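Local coordinates for protein tannase (Lactobacillus plantarum, PDB 3WA7) that hydrolyses the galloyl ester bonds of tannins, as a tannase built on the alpha/beta-hydrolase fold, at residues 141-146 / 155-160; 197-202 / 465-470. All blocks are in the same frame, centred on the assembly; numbering follows the deposited sequence.

Both contacts press a helix against the same central sheet, through neighbouring parallel strands. Contact 1 sets the end of helix 131-145 on strand 157-160 and is the more buried; contact 2 brings the last helix, 457-468, against the start of strand 199-203 and is partly buried. Their centres lie about 13 Å apart, and the strands are joined directly, Thr159 O to Ser201 N at 2.9 Å and Asn160 OD1 to Ser201 OG at 2.7 Å, both probable hydrogen bonds. No direct hydrogen bond crosses within either contact. Contact 1 is aliphatic with a water at its margin, whereas contact 2 gathers an aromatic ring, a sulfur and methyl groups.

Contact 1 of 2, residues 141-146 / 155-160; sequences RYVKYN and NRIITN
Ile157 pushes the end of its side chain under the aliphatic part of Lys144, its CD1 lying 3.6 Å from CG of the lysine. The same methyl also meets Val143 tip to tip, with Ile157 CD1 and Val143 CG1 3.9 Å apart, and so fills the angle between two consecutive helical residues. It gets there because CG1 of Ile157 is anti to its carbonyl carbon (chi1 -69°) and the chain beyond stays extended, which projects CD1 from the strand to the helix. Lys144 crosses this methyl at a slant and then bends at chi3 (76°). Its ammonium group is held chiefly elsewhere, by Thr194 and by a salt bridge to Asp196. A water also spans the edge of the contact: it donates to Asn155 OD1 at 2.9 Å and accepts only a weak bond from Lys144 NZ at 3.4 Å. Thus the apolar stem of the lysine lies on the isoleucine while its charge is satisfied outside.

The helix closes at Asn146, whose ND2 gives a hydrogen bond to Tyr142 O at 2.9 Å, tilted about 30° from the carbonyl plane. That nitrogen sits over the centre of one face of the Tyr142 ring and also bonds to Leu5 O, while OD1 takes Phe7 N and Arg149 NE, so the buried amide is fixed at both ends. On the strand side, Arg156 NH1 reaches back to Asn155 O at 2.9 Å, from above the carbonyl plane.

Helix 131-145 is the connecting helix of a beta-alpha-beta crossover from strand 107-111 to strand 157-160. It passes over strand 69-72, where Val143 touches Ile69 and Met71, while Ile158 turns to Ile464 of helix 457-468 on the opposite side of the sheet.

Contact 2 of 2, residues 197-202 / 465-470; sequences IFAVSA and DGLCQL
The Phe198 ring takes Leu467 at its edge, close to the ring plane, with CE2 3.9 Å from Leu467 CB; Cys468 SG comes in obliquely, 5.0 Å from the ring centroid and 57° off its normal. This is a cysteine sulfur-aromatic contact, part of the packing of the C-terminal helix on the central sheet of the alpha/beta-hydrolase fold. The ring reaches the helix because its CG is anti to the backbone N (chi1 179°). Elsewhere it meets the His410 ring, with planes at about 55°, and Arg156 in a cation-pi contact. A serine in place of Phe198 would probably leave the Cys468 sulfur and the Arg156 guanidinium without their aromatic partner and open a gap beside Leu467.

One residue on, the small Ala199 meets the other end of Leu467, its CB 4.0 Å from Leu467 CD1, so the leucine spans Phe198, just before the strand, and Ala199, its first residue, and also touches His410. Asp465, which forms a salt bridge with Arg104, starts the last turn: its backbone O accepts Gln469 N at 2.7 Å and, from the opposite face of its carbonyl plane, Leu470 N at 3.2 Å.

Contact 1 of 2, residues 141-146 / 155-160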
ATOM      1  N   ARG A 141       2.633 -16.682  -7.752  1.00  6.64           N
ATOM      2  CA  ARG A 141       3.037 -17.780  -8.629  1.00  6.50           C
ATOM      3  C   ARG A 141       2.447 -19.101  -8.146  1.00  6.61           C
ATOM      4  O   ARG A 141       2.043 -19.934  -8.955  1.00  8.20           O
ATOM      5  CB  ARG A 141       4.563 -17.883  -8.712  1.00  6.76           C
ATOM      6  CG  ARG A 141       5.185 -16.666  -9.357  1.00  6.97           C
ATOM      7  CD  ARG A 141       6.643 -16.866  -9.719  1.00  9.07           C
ATOM      8  NE  ARG A 141       7.103 -15.723 -10.498  1.00  9.66           N
ATOM      9  CZ  ARG A 141       8.223 -15.690 -11.209  1.00 10.51           C
ATOM     10  NH1 ARG A 141       9.025 -16.746 -11.250  1.00 12.39           N
ATOM     11  NH2 ARG A 141       8.533 -14.595 -11.891  1.00 12.28           N
ATOM     12  N   TYR A 142       2.391 -19.289  -6.831  1.00  7.14           N
ATOM     13  CA  TYR A 142       1.825 -20.514  -6.270  1.00  8.09           C
ATOM     14  C   TYR A 142       0.368 -20.638  -6.710  1.00  8.09           C
ATOM     15  O   TYR A 142      -0.074 -21.699  -7.148  1.00  7.83           O
ATOM     16  CB  TYR A 142       1.880 -20.494  -4.739  1.00  8.18           C
ATOM     17  CG  TYR A 142       1.264 -21.727  -4.112  1.00  8.58           C
ATOM     18  CD1 TYR A 142       2.014 -22.892  -3.934  1.00  9.47           C
ATOM     19  CD2 TYR A 142      -0.087 -21.751  -3.763  1.00  8.67           C
ATOM     20  CE1 TYR A 142       1.430 -24.053  -3.428  1.00  9.51           C
ATOM     21  CE2 TYR A 142      -0.681 -22.907  -3.259  1.00 10.10           C
ATOM     22  CZ  TYR A 142       0.082 -24.051  -3.097  1.00  8.75           C
ATOM     23  OH  TYR A 142      -0.510 -25.197  -2.624  1.00  8.98           O
ATOM     24  N   VAL A 143      -0.373 -19.545  -6.583  1.00  7.34           N
ATOM     25  CA  VAL A 143      -1.782 -19.531  -6.963  1.00  7.10           C
ATOM     26  C   VAL A 143      -1.980 -19.829  -8.445  1.00  8.29           C
ATOM     27  O   VAL A 143      -2.762 -20.710  -8.808  1.00  9.43           O
ATOM     28  CB  VAL A 143      -2.431 -18.166  -6.633  1.00  5.17           C
ATOM     29  CG1 VAL A 143      -3.826 -18.076  -7.253  1.00  5.78           C
ATOM     30  CG2 VAL A 143      -2.519 -17.989  -5.128  1.00  5.19           C
ATOM     31  N   LYS A 144      -1.263 -19.102  -9.296  1.00  8.51           N
ATOM     32  CA  LYS A 144      -1.394 -19.277 -10.739  1.00  8.56           C
ATOM     33  C   LYS A 144      -0.920 -20.648 -11.215  1.00  8.38           C
ATOM     34  O   LYS A 144      -1.489 -21.213 -12.149  1.00  9.12           O
ATOM     35  CB  LYS A 144      -0.655 -18.149 -11.471  1.00  8.28           C
ATOM     36  CG  LYS A 144      -1.195 -16.765 -11.093  1.00  8.07           C
ATOM     37  CD  LYS A 144      -0.621 -15.636 -11.946  1.00  8.97           C
ATOM     38  CE  LYS A 144      -1.236 -15.594 -13.338  1.00  9.82           C
ATOM     39  NZ  LYS A 144      -0.665 -14.463 -14.143  1.00  9.51           N
ATOM     40  N   TYR A 145       0.107 -21.183 -10.561  1.00  8.12           N
ATOM     41  CA  TYR A 145       0.637 -22.501 -10.910  1.00 10.54           C
ATOM     42  C   TYR A 145      -0.435 -23.547 -10.640  1.00 10.94           C
ATOM     43  O   TYR A 145      -0.495 -24.590 -11.299  1.00  9.81           O
ATOM     44  CB  TYR A 145       1.873 -22.811 -10.057  1.00 11.08           C
ATOM     45  CG  TYR A 145       2.485 -24.179 -10.287  1.00 12.77           C
ATOM     46  CD1 TYR A 145       2.944 -24.557 -11.548  1.00 16.40           C
ATOM     47  CD2 TYR A 145       2.637 -25.083  -9.233  1.00 13.73           C
ATOM     48  CE1 TYR A 145       3.544 -25.801 -11.756  1.00 16.94           C
ATOM     49  CE2 TYR A 145       3.234 -26.331  -9.430  1.00 16.75           C
ATOM     50  CZ  TYR A 145       3.686 -26.681 -10.694  1.00 17.83           C
ATOM     51  OH  TYR A 145       4.290 -27.904 -10.896  1.00 19.14           O
ATOM     52  N   ASN A 146      -1.290 -23.250  -9.668  1.00 10.11           N
ATOM     53  CA  ASN A 146      -2.348 -24.168  -9.277  1.00 10.53           C
ATOM     54  C   ASN A 146      -3.727 -23.869  -9.842  1.00 10.46           C
ATOM     55  O   ASN A 146      -4.741 -24.217  -9.243  1.00 10.65           O
ATOM     56  CB  ASN A 146      -2.396 -24.260  -7.752  1.00  9.70           C
ATOM     57  CG  ASN A 146      -1.299 -25.151  -7.201  1.00 10.05           C
ATOM     58  OD1 ASN A 146      -1.311 -26.364  -7.416  1.00 10.08           O
ATOM     59  ND2 ASN A 146      -0.341 -24.556  -6.501  1.00  8.00           N
ATOM     60  N   ASN A 155      -6.900 -15.764 -13.283  1.00  7.15           N
ATOM     61  CA  ASN A 155      -6.721 -14.653 -14.209  1.00  7.65           C
ATOM     62  C   ASN A 155      -7.411 -13.418 -13.636  1.00  7.06           C
ATOM     63  O   ASN A 155      -7.445 -12.357 -14.261  1.00  6.87           O
ATOM     64  CB  ASN A 155      -7.321 -14.995 -15.572  1.00  9.45           C
ATOM     65  CG  ASN A 155      -6.621 -16.162 -16.230  1.00 10.51           C
ATOM     66  OD1 ASN A 155      -5.404 -16.134 -16.426  1.00 14.73           O
ATOM     67  ND2 ASN A 155      -7.380 -17.198 -16.569  1.00 10.98           N
ATOM     68  N   ARG A 156      -7.955 -13.573 -12.434  1.00  6.07           N
ATOM     69  CA  ARG A 156      -8.648 -12.490 -11.748  1.00  6.32           C
ATOM     70  C   ARG A 156      -8.110 -12.288 -10.332  1.00  5.35           C
ATOM     71  O   ARG A 156      -8.874 -12.163  -9.370  1.00  5.50           O
ATOM     72  CB  ARG A 156     -10.149 -12.783 -11.704  1.00  5.45           C
ATOM     73  CG  ARG A 156     -10.792 -12.855 -13.078  1.00  7.45           C
ATOM     74  CD  ARG A 156     -10.789 -11.497 -13.777  1.00  8.61           C
ATOM     75  NE  ARG A 156     -11.464 -11.570 -15.072  1.00 11.78           N
ATOM     76  CZ  ARG A 156     -10.868 -11.882 -16.220  1.00 12.26           C
ATOM     77  NH1 ARG A 156      -9.568 -12.143 -16.257  1.00 11.41           N
ATOM     78  NH2 ARG A 156     -11.585 -11.957 -17.334  1.00 13.55           N
ATOM     79  N   ILE A 157      -6.786 -12.264 -10.211  1.00  6.19           N
ATOM     80  CA  ILE A 157      -6.141 -12.051  -8.923  1.00  5.75           C
ATOM     81  C   ILE A 157      -6.139 -10.554  -8.659  1.00  4.64           C
ATOM     82  O   ILE A 157      -5.723  -9.768  -9.506  1.00  5.94           O
ATOM     83  CB  ILE A 157      -4.682 -12.567  -8.921  1.00  4.94           C
ATOM     84  CG1 ILE A 157      -4.673 -14.098  -8.987  1.00  4.84           C
ATOM     85  CG2 ILE A 157      -3.957 -12.079  -7.668  1.00  4.87           C
ATOM     86  CD1 ILE A 157      -3.275 -14.710  -9.069  1.00  6.60           C
ATOM     87  N   ILE A 158      -6.625 -10.167  -7.487  1.00  4.30           N
ATOM     88  CA  ILE A 158      -6.691  -8.765  -7.112  1.00  3.99           C
ATOM     89  C   ILE A 158      -6.032  -8.607  -5.759  1.00  4.44           C
ATOM     90  O   ILE A 158      -6.505  -9.148  -4.764  1.00  4.88           O
ATOM     91  CB  ILE A 158      -8.154  -8.283  -7.023  1.00  4.43           C
ATOM     92  CG1 ILE A 158      -8.852  -8.532  -8.363  1.00  6.29           C
ATOM     93  CG2 ILE A 158      -8.203  -6.792  -6.675  1.00  4.67           C
ATOM     94  CD1 ILE A 158     -10.328  -8.232  -8.350  1.00  9.38           C
ATOM     95  N   THR A 159      -4.922  -7.879  -5.725  1.00  4.59           N
ATOM     96  CA  THR A 159      -4.222  -7.672  -4.467  1.00  5.27           C
ATOM     97  C   THR A 159      -4.828  -6.512  -3.690  1.00  5.46           C
ATOM     98  O   THR A 159      -5.470  -5.628  -4.260  1.00  5.03           O
ATOM     99  CB  THR A 159      -2.721  -7.386  -4.689  1.00  6.42           C
ATOM    100  OG1 THR A 159      -2.564  -6.372  -5.693  1.00  5.03           O
ATOM    101  CG2 THR A 159      -1.993  -8.651  -5.110  1.00  6.84           C
ATOM    102  N   ASN A 160      -4.637  -6.537  -2.378  1.00  4.66           N
ATOM    103  CA  ASN A 160      -5.134  -5.470  -1.524  1.00  4.73           C
ATOM    104  C   ASN A 160      -4.204  -5.328  -0.338  1.00  5.40           C
ATOM    105  O   ASN A 160      -3.635  -6.307   0.141  1.00  6.65           O
ATOM    106  CB  ASN A 160      -6.554  -5.768  -1.034  1.00  5.93           C
ATOM    107  CG  ASN A 160      -7.155  -4.601  -0.275  1.00  7.78           C
ATOM    108  OD1 ASN A 160      -7.071  -3.454  -0.714  1.00  9.55           O
ATOM    109  ND2 ASN A 160      -7.767  -4.885   0.867  1.00  8.65           N
TER
HETATM  110  O   HOH W   1      -3.457 -14.089 -15.974  1.00 31.48           O

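Contact 2 of 2, residues 197-202 / 465-470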
ATOM      1  N   ILE A 197      -0.772  -9.771 -12.291  1.00  7.21           N
ATOM      2  CA  ILE A 197      -2.124  -9.903 -11.766  1.00  6.26           C
ATOM      3  C   ILE A 197      -3.155  -9.106 -12.553  1.00  6.21           C
ATOM      4  O   ILE A 197      -2.815  -8.337 -13.453  1.00  6.00           O
ATOM      5  CB  ILE A 197      -2.178  -9.491 -10.280  1.00  5.59           C
ATOM      6  CG1 ILE A 197      -1.737  -8.033 -10.123  1.00  6.12           C
ATOM      7  CG2 ILE A 197      -1.286 -10.425  -9.457  1.00  5.93           C
ATOM      8  CD1 ILE A 197      -1.784  -7.525  -8.692  1.00  5.46           C
ATOM      9  N   PHE A 198      -4.419  -9.294 -12.193  1.00  5.74           N
ATOM     10  CA  PHE A 198      -5.541  -8.644 -12.862  1.00  6.17           C
ATOM     11  C   PHE A 198      -5.835  -7.211 -12.416  1.00  6.15           C
ATOM     12  O   PHE A 198      -6.043  -6.329 -13.249  1.00  7.57           O
ATOM     13  CB  PHE A 198      -6.796  -9.501 -12.670  1.00  6.00           C
ATOM     14  CG  PHE A 198      -8.034  -8.924 -13.301  1.00  6.74           C
ATOM     15  CD1 PHE A 198      -8.163  -8.862 -14.684  1.00  8.70           C
ATOM     16  CD2 PHE A 198      -9.085  -8.473 -12.507  1.00  7.89           C
ATOM     17  CE1 PHE A 198      -9.327  -8.359 -15.271  1.00  8.04           C
ATOM     18  CE2 PHE A 198     -10.256  -7.967 -13.085  1.00 10.49           C
ATOM     19  CZ  PHE A 198     -10.375  -7.912 -14.469  1.00  9.19           C
ATOM     20  N   ALA A 199      -5.862  -6.980 -11.111  1.00  5.85           N
ATOM     21  CA  ALA A 199      -6.166  -5.646 -10.610  1.00  5.87           C
ATOM     22  C   ALA A 199      -5.486  -5.351  -9.288  1.00  7.15           C
ATOM     23  O   ALA A 199      -5.106  -6.262  -8.548  1.00  4.48           O
ATOM     24  CB  ALA A 199      -7.676  -5.482 -10.468  1.00  5.73           C
ATOM     25  N   VAL A 200      -5.355  -4.063  -8.998  1.00  5.73           N
ATOM     26  CA  VAL A 200      -4.710  -3.602  -7.780  1.00  5.67           C
ATOM     27  C   VAL A 200      -5.614  -2.727  -6.921  1.00  6.86           C
ATOM     28  O   VAL A 200      -6.230  -1.783  -7.417  1.00  7.74           O
ATOM     29  CB  VAL A 200      -3.450  -2.751  -8.103  1.00  5.14           C
ATOM     30  CG1 VAL A 200      -2.921  -2.084  -6.832  1.00  6.33           C
ATOM     31  CG2 VAL A 200      -2.376  -3.617  -8.726  1.00  5.77           C
ATOM     32  N   SER A 201      -5.690  -3.056  -5.635  1.00  5.61           N
ATOM     33  CA  SER A 201      -6.429  -2.252  -4.677  1.00  6.54           C
ATOM     34  C   SER A 201      -5.368  -1.839  -3.664  1.00  6.12           C
ATOM     35  O   SER A 201      -4.639  -2.685  -3.134  1.00  6.35           O
ATOM     36  CB  SER A 201      -7.523  -3.051  -3.971  1.00  7.20           C
ATOM     37  OG  SER A 201      -8.080  -2.266  -2.931  1.00  7.68           O
ATOM     38  N   ALA A 202      -5.260  -0.542  -3.405  1.00  5.42           N
ATOM     39  CA  ALA A 202      -4.259  -0.068  -2.464  1.00  7.53           C
ATOM     40  C   ALA A 202      -4.729   1.115  -1.643  1.00  7.43           C
ATOM     41  O   ALA A 202      -5.189   2.122  -2.188  1.00  9.07           O
ATOM     42  CB  ALA A 202      -2.981   0.299  -3.210  1.00  5.57           C
ATOM     43  N   ASP A 465     -16.638  -6.181  -8.715  1.00 10.69           N
ATOM     44  CA  ASP A 465     -17.699  -6.818  -9.488  1.00 11.61           C
ATOM     45  C   ASP A 465     -17.873  -6.146 -10.847  1.00 12.57           C
ATOM     46  O   ASP A 465     -18.198  -6.801 -11.836  1.00 13.14           O
ATOM     47  CB  ASP A 465     -19.024  -6.786  -8.719  1.00 11.49           C
ATOM     48  CG  ASP A 465     -18.998  -7.661  -7.479  1.00 12.16           C
ATOM     49  OD1 ASP A 465     -18.062  -8.475  -7.343  1.00 12.36           O
ATOM     50  OD2 ASP A 465     -19.921  -7.545  -6.649  1.00 11.84           O
ATOM     51  N   GLY A 466     -17.653  -4.837 -10.892  1.00 12.17           N
ATOM     52  CA  GLY A 466     -17.776  -4.116 -12.146  1.00 13.11           C
ATOM     53  C   GLY A 466     -16.740  -4.602 -13.146  1.00 14.37           C
ATOM     54  O   GLY A 466     -17.032  -4.758 -14.333  1.00 15.20           O
ATOM     55  N   LEU A 467     -15.527  -4.850 -12.662  1.00 14.06           N
ATOM     56  CA  LEU A 467     -14.434  -5.325 -13.510  1.00 14.52           C
ATOM     57  C   LEU A 467     -14.622  -6.767 -13.973  1.00 16.24           C
ATOM     58  O   LEU A 467     -14.329  -7.110 -15.117  1.00 15.53           O
ATOM     59  CB  LEU A 467     -13.102  -5.248 -12.755  1.00 13.96           C
ATOM     60  CG  LEU A 467     -12.502  -3.900 -12.351  1.00 14.54           C
ATOM     61  CD1 LEU A 467     -11.264  -4.140 -11.500  1.00 14.81           C
ATOM     62  CD2 LEU A 467     -12.143  -3.098 -13.589  1.00 14.77           C
ATOM     63  N   CYS A 468     -15.113  -7.610 -13.073  1.00 16.62           N
ATOM     64  CA  CYS A 468     -15.284  -9.024 -13.370  1.00 18.94           C
ATOM     65  C   CYS A 468     -16.612  -9.436 -13.993  1.00 22.23           C
ATOM     66  O   CYS A 468     -16.646 -10.348 -14.821  1.00 23.32           O
ATOM     67  CB  CYS A 468     -15.033  -9.834 -12.094  1.00 16.55           C
ATOM     68  SG  CYS A 468     -13.388  -9.556 -11.379  1.00 16.85           S
ATOM     69  N   GLN A 469     -17.698  -8.773 -13.609  1.00 24.79           N
ATOM     70  CA  GLN A 469     -19.018  -9.119 -14.135  1.00 29.05           C
ATOM     71  C   GLN A 469     -19.649  -8.044 -15.010  1.00 32.12           C
ATOM     72  O   GLN A 469     -19.781  -8.220 -16.221  1.00 32.88           O
ATOM     73  CB  GLN A 469     -19.977  -9.424 -12.985  1.00 28.04           C
ATOM     74  CG  GLN A 469     -19.465 -10.438 -11.988  1.00 27.83           C
ATOM     75  CD  GLN A 469     -20.465 -10.700 -10.882  1.00 27.86           C
ATOM     76  OE1 GLN A 469     -20.928  -9.772 -10.216  1.00 28.58           O
ATOM     77  NE2 GLN A 469     -20.799 -11.966 -10.675  1.00 26.89           N
ATOM     78  N   LEU A 470     -20.059  -6.948 -14.374  1.00 35.64           N
ATOM     79  CA  LEU A 470     -20.703  -5.825 -15.052  1.00 37.87           C
ATOM     80  C   LEU A 470     -20.227  -5.666 -16.491  1.00 38.93           C
ATOM     81  O   LEU A 470     -19.001  -5.559 -16.701  1.00 39.52           O
ATOM     82  CB  LEU A 470     -20.456  -4.530 -14.268  1.00 39.00           C
ATOM     83  CG  LEU A 470     -21.255  -3.272 -14.634  1.00 40.29           C
ATOM     84  CD1 LEU A 470     -21.089  -2.237 -13.535  1.00 40.54           C
ATOM     85  CD2 LEU A 470     -20.795  -2.712 -15.972  1.00 40.61           C
TER